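Local coordinates for protein GRMZM2G135359 pseudokinase (Zea mays, PDB 6CPY) that is a membrane-bound receptor-like pseudokinase, represented here by its kinase-like domain without nucleotide, for which ATP binding and kinase activity are only presumed, at residues R149-I154 with D183-V188; K141-R147 with D261-F267; E85-K91 with R118-F122. All coordinates share one frame. Where two conformers were deposited one is given. Numbering follows the deposited sequence.

Interaction 1 of 3, residues R149-I154 with D183-V188; sequences RISMGI and DFAAKV
A single salt bridge, Arg149 NH2 to Asp183 OD1 at 3.5 Å, links the two segments at the open end of the contact; its hydrogen bond is weak. Here the short β7-β8 hairpin of a protein kinase C-lobe rests on helix αE. Arg149 reaches out with chi1 near m and chi2 at -141°, and its NH2 also lies 2.5 Å from Asp183 O, close to the guanidinium plane. Asp183 uses a p rotamer. Further in, a water joins the backbones, donating to Arg149 O (2.7 Å) and accepting from Ala186 N (2.9 Å).

Residues 149-154 are regular α-helix in the N-terminal half of helix 144-164. The second segment comes round the hairpin turn, where Phe184 is left-handed (phi/psi 63/32), and becomes extended as strand 186-188. Helix and strand axes approach to 7.5 Å and cross at -35°, with Ile150 and Ala186 closest in register (CA to CA 4.9 Å). Such proximity depends on small residues: Ala186 points its methyl at the helix where Gly153 has no side chain, and a CB on Gly153 would crowd it. Isoleucines flank this point, both with chi1 m and chi2 t. Ile150 CG2 lies 4.2 Å from Ala186 CB, and Ile150 CG1 is 3.3 Å from the carbonyl Phe184 O. Val188, chi1 t, also faces the helix, whereas Lys187 points away and forms a salt bridge with Glu123. Ile154 CG1 closes the apolar seam, 3.9 Å from Ala186 CB and 4.2 Å from Val188 CG2.

Interaction 2 of 3, residues K141-R147 with D261-F267; sequences KLDWMAR and DPSIGFF
Asp261 opens the second segment with chi1 t and divides its carboxylate between two tasks. OD1 accepts from Ser263 N at 3.0 Å, making an Asx turn, while OD2 forms a salt bridge with Arg147, 2.9 Å from NH1 and 3.3 Å from NH2. A water donates to Asp261 OD2 (2.7 Å) and accepts from Arg147 NH2 (3.2 Å). Pro262 starts a 3-10 turn running to Ile264, held by Ile264 N to Asp261 O at 3.2 Å. Ser263, with chi1 p, places OG 3.1 Å from Arg147 NH2 and 4.1 Å from Lys141 CD.

Ile264 is the centre of the contact, its CA 4.7 Å from that of Asp143. Its CG1 lies over the guanidinium face, 3.3 Å from Arg147 CZ, and its CG2 is 4.0 Å from Trp144 CB. In the kinase C-lobe this joins the beginning of helix αE to the loop leading into helix 269-282. Asp143 is the N-cap of αE, chi1 p, its OD1 accepting from Ala146 N at 2.9 Å. Arg147, m at chi1 and extended beyond, also donates from NE to Leu142 O at 2.8 Å.

Gly265 has phi/psi of 82/-142, angles at which a side chain would clash with the preceding carbonyl. Beyond it, Phe266 O and Ile264 O accept from one water at 2.8 and 2.7 Å, and that water accepts from Trp144 N at 3.0 Å. Phe267, extended and with chi1 p, sets CB over the six-membered ring of Trp144 (chi1 t) in a CH-pi contact, 4.0 Å from the centroid and 3.6 Å from Trp144 CE3.

Interaction 3 of 3, residues E85-K91 with R118-F122; sequences ESQYRKK and RVMVF
This buried contact packs a helix on a sheet in the N-lobe: residues 85-91 of helix 82-96 lie over strand 118-122, whose axis runs 10.4 Å away and nearly parallel (13°). The closest CA atoms, Tyr88 and Arg118, are 8.1 Å apart, so long side chains span the gap. Tyr88, chi1 t, donates from OH to the backbone Val119 O at 2.7 Å. Over its ring lies Arg118 CD, a CH-pi contact 4.1 Å from the centroid, and Met120 CE approaches Tyr88 CD1 to 3.5 Å. Arg118 NE forms a salt bridge with Glu85 OE1 at 2.8 Å; Glu85 OE2 binds Arg89 NE one helical turn on at 3.2 Å, and Glu113 pairs with Arg118 NH2. Arg118 and Met120 both direct CB toward the helix, Val119 away.

Fully extended, Lys91 passes Met120 SD with its CD at 3.6 Å, and its NZ is hydrogen-bonded to the backbone oxygens of Asp190 and Glu192. The arrangement is that of helix αC on strand β5 in a protein kinase, with Lys91 apparently at the αC position where active kinases carry glutamate.

In the fold
Interactions 1 and 2 share helix αE, residues 144-164, and their centres are 14 Å apart. The 261-267 loop packs at the start of this helix and the hairpin one to two turns further on. Leu142, just before the helix, touches interaction 1: its CD2 packs 3.6 Å from Phe184 CD1 and its CD1 3.8 Å from Ile150 CD1. Interaction 3 belongs to the other lobe, its centre 25 Å from interaction 1 and 38 Å from interaction 2, with nearest atoms about 8 and 20 Å apart. Interactions 1 and 3 flank the region expected, from the kinase fold, to hold the nucleotide cleft: strand 186-188 leads to Asp190 and Glu192, whose carbonyls receive Lys91.

Interaction 1 of 3, residues R149-I154 with D183-V188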
loop_
_atom_site.group_PDB
_atom_site.type_symbol
_atom_site.label_atom_id
_atom_site.label_comp_id
_atom_site.label_asym_id
_atom_site.label_seq_id
_atom_site.Cartn_x
_atom_site.Cartn_y
_atom_site.Cartn_z
ATOM N N ARG A 149 -13.531 3.982 -7.581
ATOM C CA ARG A 149 -12.481 3.195 -8.222
ATOM C C ARG A 149 -11.317 2.902 -7.288
ATOM O O ARG A 149 -10.811 1.804 -7.264
ATOM C CB ARG A 149 -11.941 3.906 -9.457
ATOM C CG ARG A 149 -12.864 3.899 -10.658
ATOM C CD ARG A 149 -12.050 3.697 -11.928
ATOM N NE ARG A 149 -10.793 4.436 -11.898
ATOM C CZ ARG A 149 -9.661 4.057 -12.500
ATOM N NH1 ARG A 149 -9.582 2.924 -13.196
ATOM N NH2 ARG A 149 -8.589 4.822 -12.398
ATOM N N ILE A 150 -10.892 3.903 -6.530
ATOM C CA ILE A 150 -9.811 3.733 -5.575
ATOM C C ILE A 150 -10.236 2.765 -4.468
ATOM O O ILE A 150 -9.519 1.822 -4.149
ATOM C CB ILE A 150 -9.379 5.095 -4.996
ATOM C CG1 ILE A 150 -8.637 5.900 -6.081
ATOM C CG2 ILE A 150 -8.528 4.909 -3.740
ATOM C CD1 ILE A 150 -8.556 7.383 -5.787
ATOM N N SER A 151 -11.428 2.977 -3.922
ATOM C CA SER A 151 -11.960 2.092 -2.882
ATOM C C SER A 151 -12.026 0.614 -3.323
ATOM O O SER A 151 -11.668 -0.290 -2.559
ATOM C CB SER A 151 -13.374 2.583 -2.463
ATOM O OG SER A 151 -13.348 3.919 -1.969
ATOM N N MET A 152 -12.489 0.373 -4.543
ATOM C CA MET A 152 -12.615 -0.984 -5.066
ATOM C C MET A 152 -11.239 -1.589 -5.296
ATOM O O MET A 152 -10.978 -2.721 -4.877
ATOM C CB MET A 152 -13.424 -1.011 -6.365
ATOM C CG MET A 152 -13.940 -2.399 -6.740
ATOM S SD MET A 152 -15.137 -3.031 -5.539
ATOM C CE MET A 152 -15.675 -1.444 -4.946
ATOM N N GLY A 153 -10.354 -0.825 -5.941
ATOM C CA GLY A 153 -8.972 -1.263 -6.175
ATOM C C GLY A 153 -8.277 -1.732 -4.913
ATOM O O GLY A 153 -7.642 -2.789 -4.904
ATOM N N ILE A 154 -8.398 -0.948 -3.843
ATOM C CA ILE A 154 -7.869 -1.324 -2.536
ATOM C C ILE A 154 -8.458 -2.647 -2.052
ATOM O O ILE A 154 -7.722 -3.555 -1.644
ATOM C CB ILE A 154 -8.084 -0.215 -1.479
ATOM C CG1 ILE A 154 -7.270 1.036 -1.826
ATOM C CG2 ILE A 154 -7.667 -0.699 -0.106
ATOM C CD1 ILE A 154 -7.698 2.273 -1.078
ATOM N N ASP A 183 -4.039 7.374 -14.071
ATOM C CA ASP A 183 -5.496 7.614 -14.150
ATOM C C ASP A 183 -6.213 7.347 -12.814
ATOM O O ASP A 183 -7.404 6.988 -12.771
ATOM C CB ASP A 183 -6.136 6.838 -15.311
ATOM C CG ASP A 183 -5.965 5.348 -15.195
ATOM O OD1 ASP A 183 -5.570 4.856 -14.112
ATOM O OD2 ASP A 183 -6.236 4.663 -16.205
ATOM N N PHE A 184 -5.463 7.553 -11.736
ATOM C CA PHE A 184 -5.963 7.520 -10.364
ATOM C C PHE A 184 -6.514 6.170 -9.918
ATOM O O PHE A 184 -7.427 6.112 -9.104
ATOM C CB PHE A 184 -6.960 8.658 -10.141
ATOM C CG PHE A 184 -6.341 10.006 -10.308
ATOM C CD1 PHE A 184 -5.711 10.624 -9.243
ATOM C CD2 PHE A 184 -6.311 10.621 -11.556
ATOM C CE1 PHE A 184 -5.106 11.857 -9.397
ATOM C CE2 PHE A 184 -5.698 11.855 -11.721
ATOM C CZ PHE A 184 -5.100 12.475 -10.635
ATOM N N ALA A 185 -5.956 5.083 -10.440
ATOM C CA ALA A 185 -6.223 3.769 -9.874
ATOM C C ALA A 185 -5.372 3.586 -8.615
ATOM O O ALA A 185 -4.300 4.187 -8.479
ATOM C CB ALA A 185 -5.928 2.673 -10.883
ATOM N N ALA A 186 -5.844 2.747 -7.701
ATOM C CA ALA A 186 -5.137 2.497 -6.459
ATOM C C ALA A 186 -3.979 1.522 -6.651
ATOM O O ALA A 186 -4.123 0.523 -7.337
ATOM C CB ALA A 186 -6.088 1.937 -5.414
ATOM N N LYS A 187 -2.852 1.822 -6.009
ATOM C CA LYS A 187 -1.790 0.850 -5.774
ATOM C C LYS A 187 -1.396 0.851 -4.305
ATOM O O LYS A 187 -0.757 1.792 -3.805
ATOM C CB LYS A 187 -0.585 1.108 -6.699
ATOM C CG LYS A 187 -0.754 0.448 -8.065
ATOM C CD LYS A 187 0.510 0.505 -8.917
ATOM C CE LYS A 187 0.279 -0.097 -10.284
ATOM N NZ LYS A 187 0.186 -1.581 -10.268
ATOM N N VAL A 188 -1.816 -0.195 -3.599
ATOM C CA VAL A 188 -1.442 -0.386 -2.207
ATOM C C VAL A 188 0.044 -0.746 -2.190
ATOM O O VAL A 188 0.502 -1.508 -3.040
ATOM C CB VAL A 188 -2.243 -1.509 -1.538
ATOM C CG1 VAL A 188 -1.818 -1.686 -0.085
ATOM C CG2 VAL A 188 -3.743 -1.222 -1.636
HETATM O O HOH W 1 -8.339 1.441 -8.266
#

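Interaction 2 of 3, residues K141-R147 with D261-F267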
loop_
_atom_site.group_PDB
_atom_site.type_symbol
_atom_site.label_atom_id
_atom_site.label_comp_id
_atom_site.label_asym_id
_atom_site.label_seq_id
_atom_site.Cartn_x
_atom_site.Cartn_y
_atom_site.Cartn_z
ATOM N N LYS A 141 -8.273 17.312 -6.193
ATOM C CA LYS A 141 -9.347 16.606 -5.499
ATOM C C LYS A 141 -9.954 15.528 -6.386
ATOM O O LYS A 141 -9.959 15.635 -7.617
ATOM C CB LYS A 141 -10.427 17.582 -5.006
ATOM C CG LYS A 141 -9.924 18.623 -4.003
ATOM C CD LYS A 141 -9.371 17.994 -2.723
ATOM C CE LYS A 141 -8.420 18.922 -1.968
ATOM N NZ LYS A 141 -7.327 18.152 -1.296
ATOM N N LEU A 142 -10.460 14.487 -5.735
ATOM C CA LEU A 142 -10.952 13.290 -6.406
ATOM C C LEU A 142 -12.484 13.305 -6.416
ATOM O O LEU A 142 -13.085 13.517 -5.373
ATOM C CB LEU A 142 -10.446 12.070 -5.640
ATOM C CG LEU A 142 -8.917 11.916 -5.578
ATOM C CD1 LEU A 142 -8.541 10.938 -4.482
ATOM C CD2 LEU A 142 -8.376 11.460 -6.919
ATOM N N ASP A 143 -13.109 13.082 -7.575
ATOM C CA ASP A 143 -14.584 13.039 -7.653
ATOM C C ASP A 143 -15.169 11.692 -7.203
ATOM O O ASP A 143 -14.426 10.804 -6.808
ATOM C CB ASP A 143 -15.088 13.447 -9.042
ATOM C CG ASP A 143 -14.702 12.471 -10.150
ATOM O OD1 ASP A 143 -14.201 11.350 -9.894
ATOM O OD2 ASP A 143 -14.908 12.863 -11.313
ATOM N N TRP A 144 -16.497 11.556 -7.235
ATOM C CA TRP A 144 -17.152 10.347 -6.756
ATOM C C TRP A 144 -16.635 9.074 -7.426
ATOM O O TRP A 144 -16.261 8.127 -6.745
ATOM C CB TRP A 144 -18.673 10.461 -6.926
ATOM C CG TRP A 144 -19.405 9.285 -6.444
ATOM C CD1 TRP A 144 -20.029 8.337 -7.194
ATOM C CD2 TRP A 144 -19.597 8.915 -5.085
ATOM N NE1 TRP A 144 -20.615 7.400 -6.380
ATOM C CE2 TRP A 144 -20.351 7.727 -5.077
ATOM C CE3 TRP A 144 -19.205 9.478 -3.870
ATOM C CZ2 TRP A 144 -20.734 7.101 -3.896
ATOM C CZ3 TRP A 144 -19.575 8.849 -2.702
ATOM C CH2 TRP A 144 -20.326 7.672 -2.722
ATOM N N MET A 145 -16.589 9.055 -8.761
ATOM C CA MET A 145 -16.200 7.837 -9.469
ATOM C C MET A 145 -14.737 7.505 -9.214
ATOM O O MET A 145 -14.391 6.341 -9.057
ATOM C CB MET A 145 -16.478 7.945 -10.977
ATOM C CG MET A 145 -17.961 7.933 -11.328
ATOM S SD MET A 145 -18.853 6.557 -10.590
ATOM C CE MET A 145 -17.882 5.181 -11.202
ATOM N N ALA A 146 -13.889 8.526 -9.167
ATOM C CA ALA A 146 -12.489 8.319 -8.811
ATOM C C ALA A 146 -12.357 7.681 -7.427
ATOM O O ALA A 146 -11.595 6.727 -7.249
ATOM C CB ALA A 146 -11.725 9.628 -8.865
ATOM N N ARG A 147 -13.122 8.183 -6.460
ATOM C CA ARG A 147 -13.089 7.626 -5.116
ATOM C C ARG A 147 -13.605 6.188 -5.035
ATOM O O ARG A 147 -13.073 5.390 -4.289
ATOM C CB ARG A 147 -13.809 8.538 -4.140
ATOM C CG ARG A 147 -13.095 9.867 -4.017
ATOM C CD ARG A 147 -13.492 10.647 -2.792
ATOM N NE ARG A 147 -13.102 12.044 -2.961
ATOM C CZ ARG A 147 -13.004 12.934 -1.981
ATOM N NH1 ARG A 147 -13.236 12.606 -0.719
ATOM N NH2 ARG A 147 -12.680 14.177 -2.287
ATOM N N ASP A 261 -17.715 14.134 2.124
ATOM C CA ASP A 261 -16.772 15.185 1.773
ATOM C C ASP A 261 -17.367 16.165 0.756
ATOM O O ASP A 261 -17.713 15.764 -0.343
ATOM C CB ASP A 261 -15.500 14.538 1.191
ATOM C CG ASP A 261 -14.339 15.512 1.043
ATOM O OD1 ASP A 261 -14.546 16.746 1.116
ATOM O OD2 ASP A 261 -13.211 15.010 0.832
ATOM N N PRO A 262 -17.463 17.460 1.103
ATOM C CA PRO A 262 -17.948 18.436 0.096
ATOM C C PRO A 262 -17.108 18.521 -1.187
ATOM O O PRO A 262 -17.651 18.786 -2.267
ATOM C CB PRO A 262 -17.921 19.779 0.851
ATOM C CG PRO A 262 -17.889 19.422 2.291
ATOM C CD PRO A 262 -17.210 18.086 2.410
ATOM N N SER A 263 -15.809 18.244 -1.096
ATOM C CA SER A 263 -14.930 18.321 -2.271
ATOM C C SER A 263 -15.197 17.238 -3.331
ATOM O O SER A 263 -14.667 17.315 -4.437
ATOM C CB SER A 263 -13.451 18.295 -1.846
ATOM O OG SER A 263 -13.086 17.048 -1.284
ATOM N N ILE A 264 -15.988 16.219 -2.982
ATOM C CA ILE A 264 -16.426 15.208 -3.954
ATOM C C ILE A 264 -17.275 15.802 -5.071
ATOM O O ILE A 264 -17.220 15.341 -6.217
ATOM C CB ILE A 264 -17.221 14.101 -3.238
ATOM C CG1 ILE A 264 -16.242 13.177 -2.518
ATOM C CG2 ILE A 264 -18.117 13.308 -4.190
ATOM C CD1 ILE A 264 -16.875 12.307 -1.460
ATOM N N GLY A 265 -18.062 16.811 -4.722
ATOM C CA GLY A 265 -19.108 17.301 -5.594
ATOM C C GLY A 265 -20.348 16.432 -5.461
ATOM O O GLY A 265 -20.675 15.962 -4.369
ATOM N N PHE A 266 -21.039 16.191 -6.574
ATOM C CA PHE A 266 -22.295 15.435 -6.514
ATOM C C PHE A 266 -22.026 13.978 -6.199
ATOM O O PHE A 266 -20.986 13.441 -6.579
ATOM C CB PHE A 266 -23.070 15.558 -7.817
ATOM C CG PHE A 266 -23.622 16.929 -8.059
ATOM C CD1 PHE A 266 -24.574 17.467 -7.201
ATOM C CD2 PHE A 266 -23.207 17.679 -9.157
ATOM C CE1 PHE A 266 -25.098 18.725 -7.424
ATOM C CE2 PHE A 266 -23.730 18.945 -9.390
ATOM C CZ PHE A 266 -24.684 19.465 -8.523
ATOM N N PHE A 267 -22.952 13.354 -5.472
ATOM C CA PHE A 267 -22.874 11.924 -5.178
ATOM C C PHE A 267 -24.271 11.281 -5.095
ATOM O O PHE A 267 -25.240 11.959 -4.773
ATOM C CB PHE A 267 -22.077 11.683 -3.879
ATOM C CG PHE A 267 -22.778 12.113 -2.618
ATOM C CD1 PHE A 267 -23.600 11.232 -1.924
ATOM C CD2 PHE A 267 -22.592 13.390 -2.099
ATOM C CE1 PHE A 267 -24.229 11.619 -0.752
ATOM C CE2 PHE A 267 -23.232 13.789 -0.939
ATOM C CZ PHE A 267 -24.049 12.902 -0.259
HETATM O O HOH W 2 -18.528 13.685 -7.886
HETATM O O HOH W 3 -10.838 15.785 -0.151
#

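Interaction 3 of 3, residues E85-K91 with R118-F122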
loop_
_atom_site.group_PDB
_atom_site.type_symbol
_atom_site.label_atom_id
_atom_site.label_comp_id
_atom_site.label_asym_id
_atom_site.label_seq_id
_atom_site.Cartn_x
_atom_site.Cartn_y
_atom_site.Cartn_z
ATOM N N GLU A 85 19.582 -8.911 7.031
ATOM C CA GLU A 85 19.722 -9.605 5.756
ATOM C C GLU A 85 18.616 -10.630 5.578
ATOM O O GLU A 85 18.043 -10.757 4.507
ATOM C CB GLU A 85 21.091 -10.295 5.649
ATOM C CG GLU A 85 21.384 -10.919 4.294
ATOM C CD GLU A 85 21.352 -9.931 3.129
ATOM O OE1 GLU A 85 21.609 -8.719 3.332
ATOM O OE2 GLU A 85 21.075 -10.383 2.000
ATOM N N SER A 86 18.317 -11.354 6.647
ATOM C CA SER A 86 17.277 -12.368 6.609
ATOM C C SER A 86 15.899 -11.758 6.304
ATOM O O SER A 86 15.170 -12.274 5.463
ATOM C CB SER A 86 17.245 -13.131 7.937
ATOM O OG SER A 86 16.312 -14.187 7.863
ATOM N N GLN A 87 15.565 -10.659 6.974
ATOM C CA GLN A 87 14.288 -9.976 6.756
ATOM C C GLN A 87 14.199 -9.332 5.373
ATOM O O GLN A 87 13.125 -9.240 4.786
ATOM C CB GLN A 87 14.057 -8.924 7.839
ATOM C CG GLN A 87 13.777 -9.528 9.209
ATOM C CD GLN A 87 12.454 -10.288 9.250
ATOM O OE1 GLN A 87 12.434 -11.517 9.283
ATOM N NE2 GLN A 87 11.343 -9.554 9.229
ATOM N N TYR A 88 15.340 -8.872 4.870
ATOM C CA TYR A 88 15.433 -8.328 3.520
ATOM C C TYR A 88 15.085 -9.385 2.474
ATOM O O TYR A 88 14.267 -9.157 1.588
ATOM C CB TYR A 88 16.844 -7.763 3.300
ATOM C CG TYR A 88 17.140 -7.258 1.904
ATOM C CD1 TYR A 88 16.814 -5.947 1.529
ATOM C CD2 TYR A 88 17.770 -8.063 0.972
ATOM C CE1 TYR A 88 17.100 -5.474 0.266
ATOM C CE2 TYR A 88 18.051 -7.599 -0.303
ATOM C CZ TYR A 88 17.712 -6.309 -0.653
ATOM O OH TYR A 88 18.005 -5.864 -1.922
ATOM N N ARG A 89 15.707 -10.557 2.567
ATOM C CA ARG A 89 15.430 -11.619 1.599
ATOM C C ARG A 89 14.005 -12.139 1.744
ATOM O O ARG A 89 13.353 -12.435 0.753
ATOM C CB ARG A 89 16.429 -12.771 1.741
ATOM C CG ARG A 89 17.853 -12.360 1.414
ATOM C CD ARG A 89 18.806 -13.543 1.401
ATOM N NE ARG A 89 20.050 -13.160 0.733
ATOM C CZ ARG A 89 20.761 -13.934 -0.089
ATOM N NH1 ARG A 89 20.377 -15.175 -0.381
ATOM N NH2 ARG A 89 21.869 -13.448 -0.637
ATOM N N LYS A 90 13.542 -12.247 2.984
ATOM C CA LYS A 90 12.194 -12.722 3.285
ATOM C C LYS A 90 11.144 -11.813 2.656
ATOM O O LYS A 90 10.213 -12.282 2.019
ATOM C CB LYS A 90 12.007 -12.771 4.803
ATOM C CG LYS A 90 10.679 -13.326 5.296
ATOM C CD LYS A 90 10.800 -13.717 6.764
ATOM C CE LYS A 90 11.628 -14.987 6.938
ATOM N NZ LYS A 90 12.702 -14.829 7.958
ATOM N N LYS A 91 11.309 -10.507 2.821
ATOM C CA LYS A 91 10.386 -9.558 2.197
ATOM C C LYS A 91 10.354 -9.724 0.679
ATOM O O LYS A 91 9.288 -9.753 0.078
ATOM C CB LYS A 91 10.739 -8.111 2.560
ATOM C CG LYS A 91 9.855 -7.110 1.825
ATOM C CD LYS A 91 10.056 -5.677 2.253
ATOM C CE LYS A 91 9.070 -4.798 1.498
ATOM N NZ LYS A 91 9.222 -3.361 1.834
ATOM N N ARG A 118 21.280 -1.763 -0.102
ATOM C CA ARG A 118 20.201 -2.719 0.070
ATOM C C ARG A 118 18.938 -2.030 -0.400
ATOM O O ARG A 118 18.384 -1.194 0.314
ATOM C CB ARG A 118 20.078 -3.147 1.536
ATOM C CG ARG A 118 21.205 -4.035 2.043
ATOM C CD ARG A 118 21.177 -5.399 1.378
ATOM N NE ARG A 118 22.168 -6.315 1.922
ATOM C CZ ARG A 118 23.480 -6.259 1.679
ATOM N NH1 ARG A 118 24.001 -5.302 0.918
ATOM N NH2 ARG A 118 24.286 -7.161 2.232
ATOM N N VAL A 119 18.534 -2.316 -1.632
ATOM C CA VAL A 119 17.344 -1.672 -2.201
ATOM C C VAL A 119 16.357 -2.659 -2.793
ATOM O O VAL A 119 16.693 -3.803 -3.153
ATOM C CB VAL A 119 17.655 -0.569 -3.262
ATOM C CG1 VAL A 119 18.806 0.343 -2.852
ATOM C CG2 VAL A 119 17.840 -1.143 -4.644
ATOM N N MET A 120 15.125 -2.175 -2.921
ATOM C CA MET A 120 14.043 -2.881 -3.565
ATOM C C MET A 120 13.454 -1.924 -4.577
ATOM O O MET A 120 13.305 -0.731 -4.297
ATOM C CB MET A 120 12.988 -3.312 -2.532
ATOM C CG MET A 120 13.521 -4.401 -1.613
ATOM S SD MET A 120 12.328 -4.988 -0.403
ATOM C CE MET A 120 13.435 -5.767 0.781
ATOM N N VAL A 121 13.169 -2.448 -5.760
ATOM C CA VAL A 121 12.735 -1.650 -6.891
ATOM C C VAL A 121 11.247 -1.908 -7.131
ATOM O O VAL A 121 10.841 -3.038 -7.390
ATOM C CB VAL A 121 13.532 -2.009 -8.158
ATOM C CG1 VAL A 121 13.057 -1.194 -9.361
ATOM C CG2 VAL A 121 15.018 -1.841 -7.916
ATOM N N PHE A 122 10.448 -0.840 -7.085
ATOM C CA PHE A 122 9.008 -0.960 -7.214
ATOM C C PHE A 122 8.479 -0.186 -8.403
ATOM O O PHE A 122 9.143 0.719 -8.920
ATOM C CB PHE A 122 8.335 -0.426 -5.959
ATOM C CG PHE A 122 8.586 -1.252 -4.742
ATOM C CD1 PHE A 122 7.823 -2.387 -4.490
ATOM C CD2 PHE A 122 9.564 -0.891 -3.836
ATOM C CE1 PHE A 122 8.049 -3.151 -3.364
ATOM C CE2 PHE A 122 9.791 -1.647 -2.712
ATOM C CZ PHE A 122 9.034 -2.777 -2.472
#